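Local atomic coordinates of KLLA0E03807p (Kluyveromyces lactis, PDB entry 3SQI), a protein that binds DNA, probably at the centromere, through this DNA-binding domain of Ndc10, a platform for inner kinetochore assembly in budding yeast. Residues Val186-Phe191 against Thr313-Cys318; Gln192-Cys197 against Glu385-Leu390; Pro319-His324 against Leu340-Leu345. One frame throughout, in Å; residues are numbered along the deposited sequence.

Interaction 1: Val186-Phe191 against Thr313-Cys318; sequences VLVPNF and TKLQPC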
loop_
_atom_site.group_PDB
_atom_site.type_symbol
_atom_site.label_atom_id
_atom_site.label_comp_id
_atom_site.label_asym_id
_atom_site.label_seq_id
_atom_site.Cartn_x
_atom_site.Cartn_y
_atom_site.Cartn_z
ATOM N N VAL A 186 -1.297 5.355 1.363
ATOM C CA VAL A 186 -1.528 4.625 2.615
ATOM C C VAL A 186 -1.296 3.109 2.481
ATOM O O VAL A 186 -1.944 2.441 1.671
ATOM C CB VAL A 186 -2.966 4.841 3.129
ATOM C CG1 VAL A 186 -3.277 3.886 4.294
ATOM C CG2 VAL A 186 -3.197 6.313 3.506
ATOM N N LEU A 187 -0.394 2.566 3.297
ATOM C CA LEU A 187 -0.110 1.127 3.315
ATOM C C LEU A 187 -0.792 0.418 4.483
ATOM O O LEU A 187 -0.904 0.969 5.575
ATOM C CB LEU A 187 1.396 0.863 3.364
ATOM C CG LEU A 187 2.209 1.118 2.093
ATOM C CD1 LEU A 187 3.566 0.463 2.223
ATOM C CD2 LEU A 187 1.490 0.576 0.861
ATOM N N VAL A 188 -1.241 -0.809 4.248
ATOM C CA VAL A 188 -1.993 -1.551 5.249
ATOM C C VAL A 188 -1.512 -3.003 5.305
ATOM O O VAL A 188 -1.232 -3.619 4.270
ATOM C CB VAL A 188 -3.509 -1.489 4.937
ATOM C CG1 VAL A 188 -4.257 -2.634 5.609
ATOM C CG2 VAL A 188 -4.077 -0.143 5.361
ATOM N N PRO A 189 -1.404 -3.555 6.522
ATOM C CA PRO A 189 -0.901 -4.921 6.680
ATOM C C PRO A 189 -1.866 -5.977 6.146
ATOM O O PRO A 189 -3.048 -5.952 6.480
ATOM C CB PRO A 189 -0.758 -5.056 8.201
ATOM C CG PRO A 189 -1.787 -4.136 8.757
ATOM C CD PRO A 189 -1.768 -2.952 7.817
ATOM N N ASN A 190 -1.366 -6.907 5.340
ATOM C CA ASN A 190 -2.166 -8.067 4.994
ATOM C C ASN A 190 -1.810 -9.180 5.959
ATOM O O ASN A 190 -0.700 -9.713 5.918
ATOM C CB ASN A 190 -1.912 -8.519 3.555
ATOM C CG ASN A 190 -3.032 -9.396 3.014
ATOM O OD1 ASN A 190 -3.943 -9.785 3.754
ATOM N ND2 ASN A 190 -2.973 -9.713 1.721
ATOM N N PHE A 191 -2.746 -9.513 6.840
ATOM C CA PHE A 191 -2.525 -10.586 7.800
ATOM C C PHE A 191 -2.981 -11.904 7.195
ATOM O O PHE A 191 -2.679 -12.979 7.713
ATOM C CB PHE A 191 -3.274 -10.319 9.116
ATOM C CG PHE A 191 -2.846 -9.055 9.821
ATOM C CD1 PHE A 191 -1.659 -9.010 10.533
ATOM C CD2 PHE A 191 -3.638 -7.916 9.775
ATOM C CE1 PHE A 191 -1.263 -7.849 11.182
ATOM C CE2 PHE A 191 -3.249 -6.750 10.419
ATOM C CZ PHE A 191 -2.060 -6.719 11.125
ATOM N N THR A 313 -6.863 -5.564 0.885
ATOM C CA THR A 313 -7.125 -6.283 2.134
ATOM C C THR A 313 -8.122 -5.504 2.961
ATOM O O THR A 313 -8.166 -4.281 2.868
ATOM C CB THR A 313 -5.836 -6.525 2.970
ATOM O OG1 THR A 313 -6.159 -7.270 4.155
ATOM C CG2 THR A 313 -5.175 -5.214 3.358
ATOM N N LYS A 314 -8.942 -6.202 3.740
ATOM C CA LYS A 314 -9.870 -5.514 4.628
ATOM C C LYS A 314 -9.074 -4.776 5.700
ATOM O O LYS A 314 -7.971 -5.194 6.056
ATOM C CB LYS A 314 -10.851 -6.495 5.272
ATOM C CG LYS A 314 -11.579 -7.392 4.291
ATOM C CD LYS A 314 -12.340 -6.587 3.249
ATOM C CE LYS A 314 -13.636 -6.022 3.810
ATOM N NZ LYS A 314 -14.448 -5.336 2.763
ATOM N N LEU A 315 -9.624 -3.674 6.198
ATOM C CA LEU A 315 -8.970 -2.901 7.250
ATOM C C LEU A 315 -9.152 -3.549 8.615
ATOM O O LEU A 315 -10.270 -3.866 9.021
ATOM C CB LEU A 315 -9.512 -1.473 7.287
ATOM C CG LEU A 315 -8.858 -0.514 6.301
ATOM C CD1 LEU A 315 -9.273 0.905 6.621
ATOM C CD2 LEU A 315 -7.351 -0.663 6.376
ATOM N N GLN A 316 -8.048 -3.734 9.328
ATOM C CA GLN A 316 -8.101 -4.399 10.618
ATOM C C GLN A 316 -7.299 -3.660 11.669
ATOM O O GLN A 316 -6.298 -3.011 11.359
ATOM C CB GLN A 316 -7.609 -5.837 10.493
ATOM C CG GLN A 316 -8.608 -6.749 9.822
ATOM C CD GLN A 316 -7.939 -7.859 9.046
ATOM O OE1 GLN A 316 -7.337 -7.624 7.996
ATOM N NE2 GLN A 316 -8.036 -9.080 9.560
ATOM N N PRO A 317 -7.747 -3.755 12.925
ATOM C CA PRO A 317 -7.061 -3.147 14.066
ATOM C C PRO A 317 -5.721 -3.823 14.296
ATOM O O PRO A 317 -5.552 -5.001 13.963
ATOM C CB PRO A 317 -8.004 -3.433 15.240
ATOM C CG PRO A 317 -8.782 -4.630 14.818
ATOM C CD PRO A 317 -8.950 -4.500 13.331
ATOM N N CYS A 318 -4.778 -3.074 14.856
ATOM C CA CYS A 318 -3.442 -3.587 15.134
ATOM C C CYS A 318 -3.460 -4.614 16.268
ATOM O O CYS A 318 -3.860 -4.299 17.390
ATOM C CB CYS A 318 -2.516 -2.428 15.497
ATOM S SG CYS A 318 -0.775 -2.803 15.350
#
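The chain leaving strand 185-187 crosses the loop 313-316 almost at a right angle, with end-to-end directions 86° apart. Strand 185-187 is an outer strand of the three-stranded antiparallel sheet in what is probably a tyrosine-recombinase-like fold. The loop follows helix 304-310. Three side chains, V188, T313 and L315, make the apolar core. V188 points toward the loop, with CG1 anti to its backbone N (chi1 159°). That branch meets T313 CG2 at 3.5 Å. I307 of helix 304-310 also touches V188. Beyond this patch N190 slides past T313 in the opposite direction. Its OD1 accepts a hydrogen bond from the backbone N-H of Q192, which closes an Asx turn. T313 OG1 lies 3.4 Å from the same OD1; at best this is a weak bond, since its one proton could go to K314 O instead. An alanine in place of N190 would lose the amide, and would probably loosen the turn at Q192 as well as any weak link to T313. At the far end the ring edge of F191 lies beside the side chain of Q316. In the core the tip of L315 touches both methyls of V188, with CD2 3.5 Å from V188 CG2.

Interaction 2: Gln192-Cys197 against Glu385-Leu390; sequences QSPFTC and ESQEHL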
loop_
_atom_site.group_PDB
_atom_site.type_symbol
_atom_site.label_atom_id
_atom_site.label_comp_id
_atom_site.label_asym_id
_atom_site.label_seq_id
_atom_site.Cartn_x
_atom_site.Cartn_y
_atom_site.Cartn_z
ATOM N N GLN A 192 -3.706 -11.810 6.089
ATOM C CA GLN A 192 -4.174 -12.992 5.381
ATOM C C GLN A 192 -3.038 -13.599 4.559
ATOM O O GLN A 192 -2.983 -14.812 4.361
ATOM C CB GLN A 192 -5.346 -12.626 4.467
ATOM C CG GLN A 192 -6.593 -12.171 5.204
ATOM C CD GLN A 192 -7.399 -13.332 5.752
ATOM O OE1 GLN A 192 -7.504 -14.381 5.118
ATOM N NE2 GLN A 192 -7.970 -13.149 6.936
ATOM N N SER A 193 -2.139 -12.739 4.081
ATOM C CA SER A 193 -1.036 -13.152 3.223
ATOM C C SER A 193 0.232 -12.365 3.558
ATOM O O SER A 193 0.632 -11.459 2.827
ATOM C CB SER A 193 -1.415 -12.961 1.753
ATOM O OG SER A 193 -0.477 -13.580 0.885
ATOM N N PRO A 194 0.872 -12.717 4.676
ATOM C CA PRO A 194 2.051 -11.996 5.172
ATOM C C PRO A 194 3.133 -11.811 4.113
ATOM O O PRO A 194 3.753 -10.748 4.032
ATOM C CB PRO A 194 2.561 -12.897 6.297
ATOM C CG PRO A 194 1.329 -13.584 6.803
ATOM C CD PRO A 194 0.441 -13.788 5.593
ATOM N N PHE A 195 3.350 -12.837 3.298
ATOM C CA PHE A 195 4.445 -12.800 2.335
ATOM C C PHE A 195 4.247 -11.698 1.318
ATOM O O PHE A 195 5.179 -10.958 1.005
ATOM C CB PHE A 195 4.613 -14.156 1.661
ATOM C CG PHE A 195 4.953 -15.250 2.624
ATOM C CD1 PHE A 195 6.238 -15.365 3.135
ATOM C CD2 PHE A 195 3.985 -16.145 3.047
ATOM C CE1 PHE A 195 6.555 -16.370 4.039
ATOM C CE2 PHE A 195 4.295 -17.152 3.950
ATOM C CZ PHE A 195 5.582 -17.265 4.447
ATOM N N THR A 196 3.013 -11.577 0.839
ATOM C CA THR A 196 2.646 -10.549 -0.128
ATOM C C THR A 196 2.306 -9.235 0.576
ATOM O O THR A 196 1.846 -8.280 -0.058
ATOM C CB THR A 196 1.471 -10.996 -1.007
ATOM O OG1 THR A 196 0.401 -11.458 -0.177
ATOM C CG2 THR A 196 1.898 -12.126 -1.922
ATOM N N CYS A 197 2.500 -9.208 1.895
ATOM C CA CYS A 197 2.370 -7.971 2.669
ATOM C C CYS A 197 3.675 -7.173 2.704
ATOM O O CYS A 197 4.715 -7.689 3.113
ATOM C CB CYS A 197 1.889 -8.256 4.089
ATOM S SG CYS A 197 1.908 -6.781 5.124
ATOM N N GLU A 385 -2.207 -25.181 5.626
ATOM C CA GLU A 385 -2.883 -25.560 4.388
ATOM C C GLU A 385 -3.365 -24.344 3.600
ATOM O O GLU A 385 -3.796 -24.462 2.454
ATOM C CB GLU A 385 -4.041 -26.518 4.683
ATOM C CG GLU A 385 -3.604 -27.858 5.272
ATOM C CD GLU A 385 -3.124 -28.840 4.216
ATOM O OE1 GLU A 385 -3.742 -28.891 3.131
ATOM O OE2 GLU A 385 -2.132 -29.561 4.470
ATOM N N SER A 386 -3.287 -23.176 4.229
ATOM C CA SER A 386 -3.660 -21.919 3.592
ATOM C C SER A 386 -2.655 -21.483 2.519
ATOM O O SER A 386 -3.041 -21.118 1.404
ATOM C CB SER A 386 -3.826 -20.820 4.652
ATOM O OG SER A 386 -2.763 -20.854 5.594
ATOM N N GLN A 387 -1.370 -21.544 2.854
ATOM C CA GLN A 387 -0.324 -20.983 2.000
ATOM C C GLN A 387 0.235 -21.972 0.965
ATOM O O GLN A 387 1.191 -21.663 0.254
ATOM C CB GLN A 387 0.806 -20.384 2.845
ATOM C CG GLN A 387 0.336 -19.419 3.942
ATOM C CD GLN A 387 0.092 -17.991 3.453
ATOM O OE1 GLN A 387 1.034 -17.234 3.199
ATOM N NE2 GLN A 387 -1.178 -17.612 3.346
ATOM N N GLU A 388 -0.359 -23.158 0.882
ATOM C CA GLU A 388 0.050 -24.139 -0.115
ATOM C C GLU A 388 0.226 -23.470 -1.470
ATOM O O GLU A 388 1.345 -23.324 -1.975
ATOM C CB GLU A 388 -1.023 -25.219 -0.255
ATOM C CG GLU A 388 -0.610 -26.590 0.225
ATOM C CD GLU A 388 -0.428 -26.638 1.726
ATOM O OE1 GLU A 388 -0.793 -25.647 2.395
ATOM O OE2 GLU A 388 0.079 -27.662 2.236
ATOM N N HIS A 389 -0.900 -23.044 -2.035
ATOM C CA HIS A 389 -0.958 -22.526 -3.393
ATOM C C HIS A 389 0.138 -21.500 -3.631
ATOM O O HIS A 389 0.830 -21.539 -4.649
ATOM C CB HIS A 389 -2.337 -21.918 -3.648
ATOM C CG HIS A 389 -3.458 -22.705 -3.045
ATOM N ND1 HIS A 389 -3.759 -22.663 -1.699
ATOM C CD2 HIS A 389 -4.338 -23.576 -3.599
ATOM C CE1 HIS A 389 -4.781 -23.462 -1.452
ATOM N NE2 HIS A 389 -5.150 -24.028 -2.588
ATOM N N LEU A 390 0.302 -20.591 -2.679
ATOM C CA LEU A 390 1.378 -19.615 -2.741
ATOM C C LEU A 390 2.716 -20.327 -2.952
ATOM O O LEU A 390 3.440 -20.033 -3.905
ATOM C CB LEU A 390 1.410 -18.790 -1.452
ATOM C CG LEU A 390 2.067 -17.407 -1.487
ATOM C CD1 LEU A 390 2.117 -16.785 -0.093
ATOM C CD2 LEU A 390 3.463 -17.490 -2.071
#
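Q387 brings the tip of its amide to the ring edge of F195. Its OE1 lies 3.1 Å from F195 CD2 and stays in the plane of the ring. The amide and ring planes are nearly coplanar, 25° apart. The bend of the Q387 chain at chi2 (-83°) carries the amide across to the loop. Q387 holds the N-cap position of helix 388-391, so the contact is made at the start of that short helix. L390, one turn further on, supplies the apolar half. Its CG is anti to the backbone N (chi1 -157°), and its CD1 reaches F195 CD2 at 3.7 Å on an oblique approach. The same methyl group is 4.2 Å from S193 OG.

The loop 192-197 has its own internal bonds. S193 OG and T196 OG1 share a hydrogen bond, C197 N bonds to P194 O at 2.9 Å, and C197 is the N-cap of helix 198-210. F195 has further partners outside the two segments. W118 packs on its ring edge-to-face, and the F195 carbonyl accepts bonds from W118 NE1 and Q144 NE2. L351 and L352 of helix 332-355 touch it too. The contact therefore joins the turn before helix 198-210 to the C-terminal part of the modelled chain. Its chemistry is mixed: one methyl-to-ring contact, and an amide oxygen facing the ring's C-H edge, where the slightly positive rim would probably favour it.

Interaction 3: Pro319-His324 against Leu340-Leu345; sequences PQVHVH and LLNSVL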
loop_
_atom_site.group_PDB
_atom_site.type_symbol
_atom_site.label_atom_id
_atom_site.label_comp_id
_atom_site.label_asym_id
_atom_site.label_seq_id
_atom_site.Cartn_x
_atom_site.Cartn_y
_atom_site.Cartn_z
ATOM N N PRO A 319 -3.029 -5.851 15.975
ATOM C CA PRO A 319 -2.981 -6.932 16.970
ATOM C C PRO A 319 -1.931 -6.671 18.058
ATOM O O PRO A 319 -0.802 -6.292 17.753
ATOM C CB PRO A 319 -2.594 -8.155 16.132
ATOM C CG PRO A 319 -1.809 -7.581 14.996
ATOM C CD PRO A 319 -2.471 -6.267 14.676
ATOM N N GLN A 320 -2.293 -6.871 19.319
ATOM C CA GLN A 320 -1.357 -6.577 20.403
ATOM C C GLN A 320 -0.464 -7.763 20.773
ATOM O O GLN A 320 -0.945 -8.815 21.200
ATOM C CB GLN A 320 -2.093 -6.025 21.630
ATOM C CG GLN A 320 -2.643 -4.614 21.440
ATOM C CD GLN A 320 -1.598 -3.632 20.918
ATOM O OE1 GLN A 320 -0.421 -3.971 20.770
ATOM N NE2 GLN A 320 -2.032 -2.407 20.631
ATOM N N VAL A 321 0.842 -7.576 20.601
ATOM C CA VAL A 321 1.832 -8.598 20.922
ATOM C C VAL A 321 2.600 -8.249 22.193
ATOM O O VAL A 321 2.819 -7.077 22.488
ATOM C CB VAL A 321 2.845 -8.737 19.799
ATOM C CG1 VAL A 321 2.160 -9.258 18.555
ATOM C CG2 VAL A 321 3.534 -7.393 19.553
ATOM N N HIS A 322 3.005 -9.261 22.952
ATOM C CA HIS A 322 3.767 -9.008 24.171
ATOM C C HIS A 322 5.285 -9.157 24.017
ATOM O O HIS A 322 6.024 -9.018 24.993
ATOM C CB HIS A 322 3.235 -9.847 25.336
ATOM C CG HIS A 322 1.794 -9.590 25.637
ATOM N ND1 HIS A 322 0.789 -9.865 24.738
ATOM C CD2 HIS A 322 1.191 -9.054 26.725
ATOM C CE1 HIS A 322 -0.374 -9.523 25.261
ATOM N NE2 HIS A 322 -0.157 -9.029 26.467
ATOM N N VAL A 323 5.739 -9.434 22.802
ATOM C CA VAL A 323 7.160 -9.617 22.530
ATOM C C VAL A 323 7.740 -8.457 21.730
ATOM O O VAL A 323 7.165 -8.041 20.723
ATOM C CB VAL A 323 7.391 -10.897 21.716
ATOM C CG1 VAL A 323 8.787 -10.906 21.123
ATOM C CG2 VAL A 323 7.131 -12.121 22.576
ATOM N N HIS A 324 8.886 -7.938 22.153
ATOM C CA HIS A 324 9.471 -6.819 21.428
ATOM C C HIS A 324 10.810 -7.130 20.767
ATOM O O HIS A 324 11.841 -7.235 21.427
ATOM C CB HIS A 324 9.575 -5.610 22.353
ATOM C CG HIS A 324 8.277 -5.252 22.998
ATOM N ND1 HIS A 324 7.735 -5.983 24.031
ATOM C CD2 HIS A 324 7.386 -4.266 22.729
ATOM C CE1 HIS A 324 6.581 -5.448 24.392
ATOM N NE2 HIS A 324 6.348 -4.405 23.613
ATOM N N LEU A 340 4.171 -0.620 15.150
ATOM C CA LEU A 340 3.368 -1.259 14.122
ATOM C C LEU A 340 4.187 -2.376 13.479
ATOM O O LEU A 340 3.746 -3.536 13.392
ATOM C CB LEU A 340 2.943 -0.248 13.062
ATOM C CG LEU A 340 2.229 -0.897 11.877
ATOM C CD1 LEU A 340 0.791 -1.269 12.235
ATOM C CD2 LEU A 340 2.250 0.036 10.704
ATOM N N LEU A 341 5.384 -2.013 13.027
ATOM C CA LEU A 341 6.303 -2.986 12.462
ATOM C C LEU A 341 6.490 -4.169 13.418
ATOM O O LEU A 341 6.484 -5.329 13.012
ATOM C CB LEU A 341 7.651 -2.335 12.160
ATOM C CG LEU A 341 7.700 -1.423 10.944
ATOM C CD1 LEU A 341 9.157 -1.124 10.561
ATOM C CD2 LEU A 341 6.988 -2.102 9.796
ATOM N N ASN A 342 6.647 -3.873 14.699
ATOM C CA ASN A 342 6.821 -4.934 15.674
ATOM C C ASN A 342 5.639 -5.893 15.670
ATOM O O ASN A 342 5.825 -7.098 15.619
ATOM C CB ASN A 342 7.029 -4.383 17.085
ATOM C CG ASN A 342 7.344 -5.470 18.073
ATOM O OD1 ASN A 342 8.208 -6.309 17.822
ATOM N ND2 ASN A 342 6.631 -5.486 19.195
ATOM N N SER A 343 4.423 -5.357 15.725
ATOM C CA SER A 343 3.235 -6.206 15.756
ATOM C C SER A 343 3.084 -7.057 14.490
ATOM O O SER A 343 2.770 -8.244 14.576
ATOM C CB SER A 343 1.978 -5.384 16.017
ATOM O OG SER A 343 1.922 -4.989 17.375
ATOM N N VAL A 344 3.313 -6.474 13.317
ATOM C CA VAL A 344 3.207 -7.283 12.104
ATOM C C VAL A 344 4.261 -8.386 12.110
ATOM O O VAL A 344 3.956 -9.568 11.886
ATOM C CB VAL A 344 3.351 -6.459 10.818
ATOM C CG1 VAL A 344 2.982 -7.317 9.617
ATOM C CG2 VAL A 344 2.462 -5.240 10.874
ATOM N N LEU A 345 5.500 -7.987 12.382
ATOM C CA LEU A 345 6.631 -8.906 12.369
ATOM C C LEU A 345 6.346 -10.073 13.290
ATOM O O LEU A 345 6.357 -11.227 12.869
ATOM C CB LEU A 345 7.897 -8.194 12.838
ATOM C CG LEU A 345 9.220 -8.934 12.648
ATOM C CD1 LEU A 345 9.660 -8.887 11.180
ATOM C CD2 LEU A 345 10.303 -8.341 13.551
#
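Two side chains of helix 332-355, N342 and S343, hold the tight part of this contact. Both point toward the loop 319-324 and both bond to its backbone carbonyls. S343 OG donates to P319 O at 3.0 Å, nearly along the C=O axis. N342 ND2 donates to V323 O, also at 3.0 Å, with an N-H...O angle of 161°. This second bond lies in the carbonyl plane, on a lone pair, and close to the amide plane of N342. The other end of the amide is used as well, because N342 OD1 accepts a hydrogen bond from the backbone N-H of L325. With a partner at each end, the amide is fixed in its rotation. V321 lies between the two bonds. Its CG2 sits 3.6 Å from S343 OG and 3.7 Å from N342 ND2.

The outer side is looser. H324 is exposed, and its ring comes near N342 only obliquely, with CD2 3.8 Å from ND2. Ring and amide planes are 18° apart. Q320 is exposed too. Its CB points away from the helix, although the end of its side chain turns back toward S343. P319 lies at the margin, against F191 and T347.

The other sides of the helix are buried. There L340 packs on C175 and L177 of strand 174-179, while L341 and L345 pack on helix 198-210. Segment 340-345 thus sits between the loop, the three-stranded sheet and helix 198-210.

Overall arrangement
The three contacts share two continuous stretches, 186-197 and 313-324; segments 340-345 and 385-390 supply the remaining partners. Interactions 1 and 2 share the first stretch and interactions 1 and 3 the second. Interaction 1 is the middle one. Its centre is 15 Å from that of interaction 2 and 14 Å from that of interaction 3. It touches interaction 2 where C197 SG packs 3.3 Å from N190 N. It touches interaction 3 where F191 CZ meets P319 CD at 3.6 Å, and where C318 packs on L340 and S343. Interactions 2 and 3 do not touch, with centres 19 Å apart. The nearest atom of each contact is about 21 Å from the bound nucleic acid, so none contacts it.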